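Local structure of putative uncharacterized protein smu.1377c (Streptococcus mutans, 3L7V) at residues R104-L109 with A135-K140; L131-E136 with E150-I155. The protein is of unknown function but, as a member of the YrdC-like family, probably binds double-stranded RNA and may take part in tRNA modification. All blocks are in the same frame, centred on the assembly; numbering follows the deposited sequence.

Interaction 1: residues R104-L109 with A135-K140; sequences RALAQL and AEAYEK. With SO4 (sulfate ion), chain C.
Sulfate oxygen O2 lies between the two segments, where it is held by Ala135 and approached by Gln108. The backbone N of Ala135, in the first turn of helix 135-143, donates to O2 over 3.0 Å, and the N-H points almost straight at the oxygen, with an angle of 175° at the hydrogen. From the loop after helix 100-106, Gln108 brings NE2 to 3.6 Å from the same O2, too long to count as a bond. Its CG lies beside the backbone N and the chain beyond is extended (chi2 179°), which carries the amide to the start of the other helix; there NE2 donates to the carbonyl of Trp133. A primary amide suits the place because its NH2 can give a hydrogen to a backbone carbonyl.

The direct packing centres on Ala137, whose methyl points toward the C-terminal end of helix 100-106. CB of Ala137 sits 3.8 Å from Leu106 O and 3.9 Å from Ala105 O, while CD2 of Leu106 comes to 4.3 Å from that CB. With no more than a methyl here, the CA atoms of Leu106 and Ala137 can approach to 5.6 Å. Leu106 O also accepts a backbone bond from Lys134, and the Leu106 side chain packs on Phe161 of strand 158-163.

The segments share no hydrogen bond, and their one apolar side-chain contact is loose, so the junction is a light one. The sulfate, probably from the crystallisation liquor, adds an electrostatic element: the amide dipoles starting helix 135-143 would favour an anion, which does not by itself mark a natural ligand site.

Interaction 2: residues L131-E136 with E150-I155; sequences LPWKAE and ELMTDI. With SO4 (sulfate ion), chain C.
The indole of Trp133 meets Met152 and Thr153 at CZ2 and NE1. CE of Met152, a selenomethionine here, comes to 3.6 Å from CZ2 of Trp133, and CG2 of Thr153 lies 3.8 Å from NE1 of the same indole. Both methyls approach the ring obliquely, and both side chains cross that of Trp133 at about a right angle. The Met152 chain is bent at both chi2 and chi3, which folds its terminal methyl back to the indole, a contact that a long, flexible apolar chain makes easily.

Thr153 serves two purposes. With OG1 between the backbone N and the carbonyl carbon (chi1 73°), the hydroxyl bonds to the carbonyl of Glu149, one turn back, and the methyl is left on the side of the tryptophan. A branched residue with one polar and one apolar arm fits this position well. The indole N-H is also satisfied: NE1 is hydrogen-bonded to OG of Ser159, which in turn bonds to the carbonyl of Met152, so one serine ties the ring to the chain beside it.

Directly after Trp133, Lys134 takes the N-cap position of helix 135-143. CG of Lys134 comes to 3.2 Å from sulfate O4, and NZ of Lys134 lies 4.0 Å from that O4, where its charge would probably favour the anion without a bond.

Farther out, Leu141 of helix 135-143 touches both Trp133 and Met152, Leu78 of helix 75-85 packs on Met152, and Phe161 of strand 158-163 meets the indole with the ring planes at about 55°. Trp133 thus fills the junction between the end of strand 127-132, strand 158-163 and helices 135-143 and 149-152.

In the fold
The two contacts have centres about 9 Å apart and lie on the same side of the chain's centre, both inside the YrdC-like domain region. Along the chain come 104-109, then 131-136 running into 135-140, then 150-155; the interactions share Ala135 and Glu136 at the start of helix 135-143. They also bond to each other: Leu106 O accepts from Lys134 N over 3.1 Å. Interaction 1 lies nearer the surface and interaction 2 is buried. Together they hold the strand-to-helix turn after strand 127-132 in place at this side of the domain, between the end of helix 100-106 and the chain leading into strand 158-163, which runs antiparallel beside strand 127-132. Both touch the same sulfate.

Interaction 1: residues R104-L109 with A135-K140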
ATOM      1  N   ARG A 104      -1.501  12.047  -7.367  1.00 24.03           N
ATOM      2  CA  ARG A 104      -2.062  12.740  -8.530  1.00 25.05           C
ATOM      3  C   ARG A 104      -1.118  12.771  -9.734  1.00 25.78           C
ATOM      4  O   ARG A 104      -1.564  12.877 -10.877  1.00 26.53           O
ATOM      5  CB  ARG A 104      -2.473  14.166  -8.161  1.00 21.29           C
ATOM      6  CG  ARG A 104      -3.606  14.261  -7.145  1.00 20.34           C
ATOM      7  CD  ARG A 104      -3.949  15.719  -6.868  1.00 22.44           C
ATOM      8  NE  ARG A 104      -5.053  15.878  -5.929  1.00 29.29           N
ATOM      9  CZ  ARG A 104      -4.980  16.537  -4.776  1.00 28.20           C
ATOM     10  NH1 ARG A 104      -3.851  17.122  -4.394  1.00 32.40           N
ATOM     11  NH2 ARG A 104      -6.053  16.628  -4.012  1.00 26.27           N
ATOM     12  N   ALA A 105       0.180  12.669  -9.481  1.00 19.10           N
ATOM     13  CA  ALA A 105       1.151  12.557 -10.571  1.00 19.66           C
ATOM     14  C   ALA A 105       1.139  11.204 -11.283  1.00 24.70           C
ATOM     15  O   ALA A 105       1.538  11.127 -12.445  1.00 24.60           O
ATOM     16  CB  ALA A 105       2.579  12.877 -10.071  1.00 16.57           C
ATOM     17  N   LEU A 106       0.687  10.148 -10.594  1.00 26.14           N
ATOM     18  CA  LEU A 106       0.845   8.761 -11.076  1.00 22.42           C
ATOM     19  C   LEU A 106      -0.432   8.040 -11.550  1.00 21.80           C
ATOM     20  O   LEU A 106      -0.396   7.254 -12.500  1.00 24.06           O
ATOM     21  CB  LEU A 106       1.526   7.896  -9.998  1.00 22.93           C
ATOM     22  CG  LEU A 106       2.929   8.261  -9.496  1.00 25.68           C
ATOM     23  CD1 LEU A 106       3.515   7.143  -8.614  1.00 27.36           C
ATOM     24  CD2 LEU A 106       3.856   8.558 -10.656  1.00 21.26           C
ATOM     25  N   ALA A 107      -1.548   8.287 -10.880  1.00 15.52           N
ATOM     26  CA  ALA A 107      -2.779   7.537 -11.131  1.00 19.79           C
ATOM     27  C   ALA A 107      -3.856   8.376 -11.809  1.00 22.00           C
ATOM     28  O   ALA A 107      -3.949   9.567 -11.554  1.00 25.37           O
ATOM     29  CB  ALA A 107      -3.320   6.950  -9.804  1.00 14.87           C
ATOM     30  N   GLN A 108      -4.657   7.747 -12.669  1.00 16.85           N
ATOM     31  CA  GLN A 108      -5.826   8.394 -13.271  1.00 18.57           C
ATOM     32  C   GLN A 108      -6.925   8.542 -12.219  1.00 26.06           C
ATOM     33  O   GLN A 108      -7.174   7.607 -11.436  1.00 22.03           O
ATOM     34  CB  GLN A 108      -6.393   7.554 -14.427  1.00 15.95           C
ATOM     35  CG  GLN A 108      -5.512   7.421 -15.645  1.00 20.10           C
ATOM     36  CD  GLN A 108      -6.133   6.548 -16.723  1.00 27.59           C
ATOM     37  OE1 GLN A 108      -7.352   6.496 -16.882  1.00 31.39           O
ATOM     38  NE2 GLN A 108      -5.292   5.844 -17.458  1.00 31.17           N
ATOM     39  N   LEU A 109      -7.601   9.691 -12.228  1.00 19.68           N
ATOM     40  CA  LEU A 109      -8.591  10.037 -11.199  1.00 24.94           C
ATOM     41  C   LEU A 109      -9.824  10.740 -11.796  1.00 24.06           C
ATOM     42  O   LEU A 109      -9.738  11.352 -12.866  1.00 19.55           O
ATOM     43  CB  LEU A 109      -7.947  10.975 -10.166  1.00 28.69           C
ATOM     44  CG  LEU A 109      -7.273  10.485  -8.873  1.00 29.42           C
ATOM     45  CD1 LEU A 109      -7.002   9.013  -8.879  1.00 33.30           C
ATOM     46  CD2 LEU A 109      -6.000  11.261  -8.585  1.00 24.48           C
ATOM     47  N   ALA A 135      -1.030   7.569 -18.739  1.00 37.72           N
ATOM     48  CA  ALA A 135      -0.185   7.166 -19.870  1.00 41.24           C
ATOM     49  C   ALA A 135       1.262   7.630 -19.735  1.00 41.33           C
ATOM     50  O   ALA A 135       2.191   6.843 -19.913  1.00 42.42           O
ATOM     51  CB  ALA A 135      -0.763   7.661 -21.190  1.00 37.33           C
ATOM     52  N   GLU A 136       1.444   8.910 -19.428  1.00 35.24           N
ATOM     53  CA  GLU A 136       2.773   9.497 -19.397  1.00 40.01           C
ATOM     54  C   GLU A 136       3.590   8.973 -18.214  1.00 40.87           C
ATOM     55  O   GLU A 136       4.816   8.843 -18.304  1.00 34.28           O
ATOM     56  CB  GLU A 136       2.674  11.021 -19.350  1.00 48.53           C
ATOM     57  CG  GLU A 136       4.016  11.725 -19.339  1.00 60.23           C
ATOM     58  CD  GLU A 136       4.601  11.896 -20.726  1.00 69.55           C
ATOM     59  OE1 GLU A 136       5.539  11.148 -21.078  1.00 71.76           O
ATOM     60  OE2 GLU A 136       4.120  12.780 -21.465  1.00 76.58           O
ATOM     61  N   ALA A 137       2.904   8.679 -17.110  1.00 38.87           N
ATOM     62  CA  ALA A 137       3.548   8.120 -15.921  1.00 34.12           C
ATOM     63  C   ALA A 137       4.046   6.708 -16.182  1.00 22.15           C
ATOM     64  O   ALA A 137       5.110   6.315 -15.710  1.00 17.20           O
ATOM     65  CB  ALA A 137       2.583   8.120 -14.746  1.00 43.33           C
ATOM     66  N   TYR A 138       3.257   5.946 -16.930  1.00 22.69           N
ATOM     67  CA  TYR A 138       3.591   4.568 -17.230  1.00 29.42           C
ATOM     68  C   TYR A 138       4.805   4.499 -18.170  1.00 32.93           C
ATOM     69  O   TYR A 138       5.629   3.579 -18.067  1.00 29.68           O
ATOM     70  CB  TYR A 138       2.371   3.838 -17.807  1.00 31.05           C
ATOM     71  CG  TYR A 138       2.550   2.349 -17.956  1.00 25.47           C
ATOM     72  CD1 TYR A 138       2.419   1.498 -16.865  1.00 22.97           C
ATOM     73  CD2 TYR A 138       2.854   1.788 -19.188  1.00 30.42           C
ATOM     74  CE1 TYR A 138       2.590   0.119 -16.999  1.00 24.40           C
ATOM     75  CE2 TYR A 138       3.023   0.415 -19.332  1.00 31.30           C
ATOM     76  CZ  TYR A 138       2.892  -0.414 -18.236  0.50 24.30           C
ATOM     77  OH  TYR A 138       3.063  -1.775 -18.386  0.50 22.53           O
ATOM     78  N   GLU A 139       4.919   5.473 -19.071  1.00 32.21           N
ATOM     79  CA  GLU A 139       6.118   5.588 -19.911  1.00 38.86           C
ATOM     80  C   GLU A 139       7.361   5.807 -19.058  1.00 34.11           C
ATOM     81  O   GLU A 139       8.342   5.084 -19.190  1.00 34.48           O
ATOM     82  CB  GLU A 139       5.992   6.721 -20.934  1.00 45.07           C
ATOM     83  CG  GLU A 139       5.051   6.405 -22.085  1.00 52.94           C
ATOM     84  CD  GLU A 139       5.284   5.020 -22.648  1.00 65.20           C
ATOM     85  OE1 GLU A 139       6.456   4.677 -22.917  1.00 71.16           O
ATOM     86  OE2 GLU A 139       4.298   4.273 -22.817  1.00 70.36           O
ATOM     87  N   LYS A 140       7.318   6.810 -18.188  1.00 34.84           N
ATOM     88  CA  LYS A 140       8.404   7.034 -17.244  1.00 36.96           C
ATOM     89  C   LYS A 140       8.709   5.769 -16.428  1.00 40.40           C
ATOM     90  O   LYS A 140       9.866   5.368 -16.317  1.00 41.66           O
ATOM     91  CB  LYS A 140       8.095   8.217 -16.334  1.00 37.33           C
ATOM     92  CG  LYS A 140       8.241   9.570 -17.024  1.00 43.32           C
TER
HETATM   93  S   SO4 C 263      -4.090  10.140 -18.962  1.00 65.97           S
HETATM   94  O1  SO4 C 263      -5.405  10.432 -19.524  1.00 65.68           O
HETATM   95  O2  SO4 C 263      -3.824   8.710 -19.123  1.00 60.97           O
HETATM   96  O3  SO4 C 263      -3.071  10.909 -19.672  1.00 68.38           O
HETATM   97  O4  SO4 C 263      -4.061  10.528 -17.551  1.00 66.94           O

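Interaction 2: residues L131-E136 with E150-I155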
ATOM      1  N   LEU A 131      -6.314   1.337  -9.132  1.00 19.28           N
ATOM      2  CA  LEU A 131      -6.428   2.353 -10.195  1.00 21.06           C
ATOM      3  C   LEU A 131      -5.541   2.072 -11.443  1.00 17.96           C
ATOM      4  O   LEU A 131      -4.585   1.308 -11.367  1.00 19.93           O
ATOM      5  CB  LEU A 131      -6.091   3.737  -9.612  1.00 18.02           C
ATOM      6  CG  LEU A 131      -7.060   4.295  -8.554  1.00 18.52           C
ATOM      7  CD1 LEU A 131      -6.434   5.438  -7.744  1.00  7.93           C
ATOM      8  CD2 LEU A 131      -8.396   4.726  -9.199  1.00 12.86           C
ATOM      9  N   PRO A 132      -5.858   2.697 -12.593  1.00 18.63           N
ATOM     10  CA  PRO A 132      -4.974   2.651 -13.775  1.00 18.44           C
ATOM     11  C   PRO A 132      -3.876   3.716 -13.699  1.00 20.14           C
ATOM     12  O   PRO A 132      -4.054   4.713 -13.008  1.00 30.63           O
ATOM     13  CB  PRO A 132      -5.911   2.998 -14.945  1.00 17.03           C
ATOM     14  CG  PRO A 132      -7.309   3.205 -14.330  1.00 17.83           C
ATOM     15  CD  PRO A 132      -7.083   3.472 -12.862  1.00 15.76           C
ATOM     16  N   TRP A 133      -2.768   3.521 -14.408  1.00 24.09           N
ATOM     17  CA  TRP A 133      -1.709   4.550 -14.491  1.00 24.96           C
ATOM     18  C   TRP A 133      -2.002   5.588 -15.570  1.00 24.59           C
ATOM     19  O   TRP A 133      -2.572   5.267 -16.616  1.00 28.36           O
ATOM     20  CB  TRP A 133      -0.333   3.922 -14.787  1.00 14.74           C
ATOM     21  CG  TRP A 133       0.296   3.200 -13.625  1.00 21.85           C
ATOM     22  CD1 TRP A 133      -0.104   2.005 -13.083  1.00 22.98           C
ATOM     23  CD2 TRP A 133       1.446   3.618 -12.871  1.00 23.06           C
ATOM     24  NE1 TRP A 133       0.723   1.662 -12.034  1.00 24.00           N
ATOM     25  CE2 TRP A 133       1.683   2.630 -11.888  1.00 23.74           C
ATOM     26  CE3 TRP A 133       2.299   4.729 -12.931  1.00 26.39           C
ATOM     27  CZ2 TRP A 133       2.734   2.724 -10.969  1.00 23.25           C
ATOM     28  CZ3 TRP A 133       3.343   4.818 -12.016  1.00 28.67           C
ATOM     29  CH2 TRP A 133       3.550   3.819 -11.051  1.00 23.60           C
ATOM     30  N   LYS A 134      -1.602   6.829 -15.322  1.00 26.17           N
ATOM     31  CA  LYS A 134      -1.594   7.842 -16.382  1.00 34.44           C
ATOM     32  C   LYS A 134      -0.611   7.447 -17.482  1.00 36.92           C
ATOM     33  O   LYS A 134       0.513   7.037 -17.192  1.00 39.09           O
ATOM     34  CB  LYS A 134      -1.211   9.206 -15.818  1.00 30.38           C
ATOM     35  CG  LYS A 134      -2.307   9.848 -15.011  1.00 32.23           C
ATOM     36  CD  LYS A 134      -1.721  10.713 -13.916  1.00 39.42           C
ATOM     37  CE  LYS A 134      -1.678  12.164 -14.325  1.00 46.03           C
ATOM     38  NZ  LYS A 134      -3.058  12.702 -14.300  1.00 54.90           N
ATOM     39  N   ALA A 135      -1.030   7.569 -18.739  1.00 37.72           N
ATOM     40  CA  ALA A 135      -0.185   7.166 -19.870  1.00 41.24           C
ATOM     41  C   ALA A 135       1.262   7.630 -19.735  1.00 41.33           C
ATOM     42  O   ALA A 135       2.191   6.843 -19.913  1.00 42.42           O
ATOM     43  CB  ALA A 135      -0.763   7.661 -21.190  1.00 37.33           C
ATOM     44  N   GLU A 136       1.444   8.910 -19.428  1.00 35.24           N
ATOM     45  CA  GLU A 136       2.773   9.497 -19.397  1.00 40.01           C
ATOM     46  C   GLU A 136       3.590   8.973 -18.214  1.00 40.87           C
ATOM     47  O   GLU A 136       4.816   8.843 -18.304  1.00 34.28           O
ATOM     48  CB  GLU A 136       2.674  11.021 -19.350  1.00 48.53           C
ATOM     49  CG  GLU A 136       4.016  11.725 -19.339  1.00 60.23           C
ATOM     50  CD  GLU A 136       4.601  11.896 -20.726  1.00 69.55           C
ATOM     51  OE1 GLU A 136       5.539  11.148 -21.078  1.00 71.76           O
ATOM     52  OE2 GLU A 136       4.120  12.780 -21.465  1.00 76.58           O
ATOM     53  N   GLU A 150       6.671  -5.588 -14.268  1.00 31.64           N
ATOM     54  CA  GLU A 150       6.287  -6.988 -14.250  1.00 31.12           C
ATOM     55  C   GLU A 150       5.840  -7.396 -12.839  1.00 31.99           C
ATOM     56  O   GLU A 150       4.953  -8.240 -12.682  1.00 29.81           O
ATOM     57  CB  GLU A 150       7.453  -7.844 -14.756  1.00 32.21           C
ATOM     58  CG  GLU A 150       7.292  -9.340 -14.590  1.00 45.72           C
ATOM     59  CD  GLU A 150       8.614 -10.100 -14.775  1.00 57.46           C
ATOM     60  OE1 GLU A 150       8.594 -11.353 -14.736  1.00 59.92           O
ATOM     61  OE2 GLU A 150       9.671  -9.449 -14.959  1.00 55.47           O
ATOM     62  N   LEU A 151       6.431  -6.773 -11.818  1.00 35.96           N
ATOM     63  CA  LEU A 151       6.193  -7.176 -10.428  1.00 38.44           C
ATOM     64  C   LEU A 151       5.361  -6.196  -9.556  1.00 33.94           C
ATOM     65  O   LEU A 151       5.032  -6.518  -8.414  1.00 30.38           O
ATOM     66  CB  LEU A 151       7.519  -7.523  -9.726  1.00 39.32           C
ATOM     67  CG  LEU A 151       8.291  -8.784 -10.148  1.00 44.83           C
ATOM     68  CD1 LEU A 151       7.392 -10.013 -10.203  1.00 43.86           C
ATOM     69  CD2 LEU A 151       8.954  -8.575 -11.484  1.00 47.78           C
HETATM   70  N   MSE A 152       5.015  -5.022 -10.077  1.00 27.98           N
HETATM   71  CA  MSE A 152       4.178  -4.098  -9.308  1.00 27.98           C
HETATM   72  C   MSE A 152       2.978  -3.488 -10.068  1.00 29.11           C
HETATM   73  O   MSE A 152       2.323  -2.576  -9.574  1.00 30.17           O
HETATM   74  CB  MSE A 152       5.026  -3.024  -8.608  1.00 35.18           C
HETATM   75  CG  MSE A 152       6.287  -2.589  -9.348  1.00 40.94           C
HETATM   76 SE   MSE A 152       5.964  -1.427 -10.881  0.80 39.65          SE
HETATM   77  CE  MSE A 152       4.566  -0.266 -10.090  1.00 20.98           C
ATOM     78  N   THR A 153       2.713  -3.993 -11.269  1.00 27.49           N
ATOM     79  CA  THR A 153       1.433  -3.793 -11.941  1.00 22.83           C
ATOM     80  C   THR A 153       0.930  -5.166 -12.359  1.00 29.23           C
ATOM     81  O   THR A 153       1.712  -6.119 -12.440  1.00 31.60           O
ATOM     82  CB  THR A 153       1.534  -2.897 -13.209  1.00 25.42           C
ATOM     83  OG1 THR A 153       2.161  -3.620 -14.273  1.00 26.93           O
ATOM     84  CG2 THR A 153       2.311  -1.625 -12.938  1.00 18.97           C
ATOM     85  N   ASP A 154      -0.366  -5.282 -12.620  1.00 29.10           N
ATOM     86  CA  ASP A 154      -0.894  -6.521 -13.171  1.00 27.51           C
ATOM     87  C   ASP A 154      -0.944  -6.419 -14.697  1.00 30.07           C
ATOM     88  O   ASP A 154      -0.492  -5.426 -15.280  1.00 29.46           O
ATOM     89  CB  ASP A 154      -2.271  -6.855 -12.581  1.00 27.54           C
ATOM     90  CG  ASP A 154      -3.359  -5.877 -13.022  1.00 31.06           C
ATOM     91  OD1 ASP A 154      -4.543  -6.207 -12.851  1.00 27.16           O
ATOM     92  OD2 ASP A 154      -3.039  -4.787 -13.544  1.00 31.53           O
ATOM     93  N   ILE A 155      -1.482  -7.446 -15.348  1.00 34.84           N
ATOM     94  CA  ILE A 155      -1.502  -7.486 -16.814  1.00 36.42           C
ATOM     95  C   ILE A 155      -2.412  -6.423 -17.449  1.00 39.54           C
ATOM     96  O   ILE A 155      -2.221  -6.065 -18.609  1.00 46.82           O
ATOM     97  CB  ILE A 155      -1.885  -8.886 -17.341  1.00 35.17           C
ATOM     98  CG1 ILE A 155      -3.156  -9.386 -16.656  1.00 37.35           C
ATOM     99  CG2 ILE A 155      -0.750  -9.875 -17.113  1.00 34.36           C
ATOM    100  CD1 ILE A 155      -3.527 -10.807 -17.021  1.00 43.29           C
TER
HETATM  101  S   SO4 C 263      -4.090  10.140 -18.962  1.00 65.97           S
HETATM  102  O1  SO4 C 263      -5.405  10.432 -19.524  1.00 65.68           O
HETATM  103  O2  SO4 C 263      -3.824   8.710 -19.123  1.00 60.97           O
HETATM  104  O3  SO4 C 263      -3.071  10.909 -19.672  1.00 68.38           O
HETATM  105  O4  SO4 C 263      -4.061  10.528 -17.551  1.00 66.94           O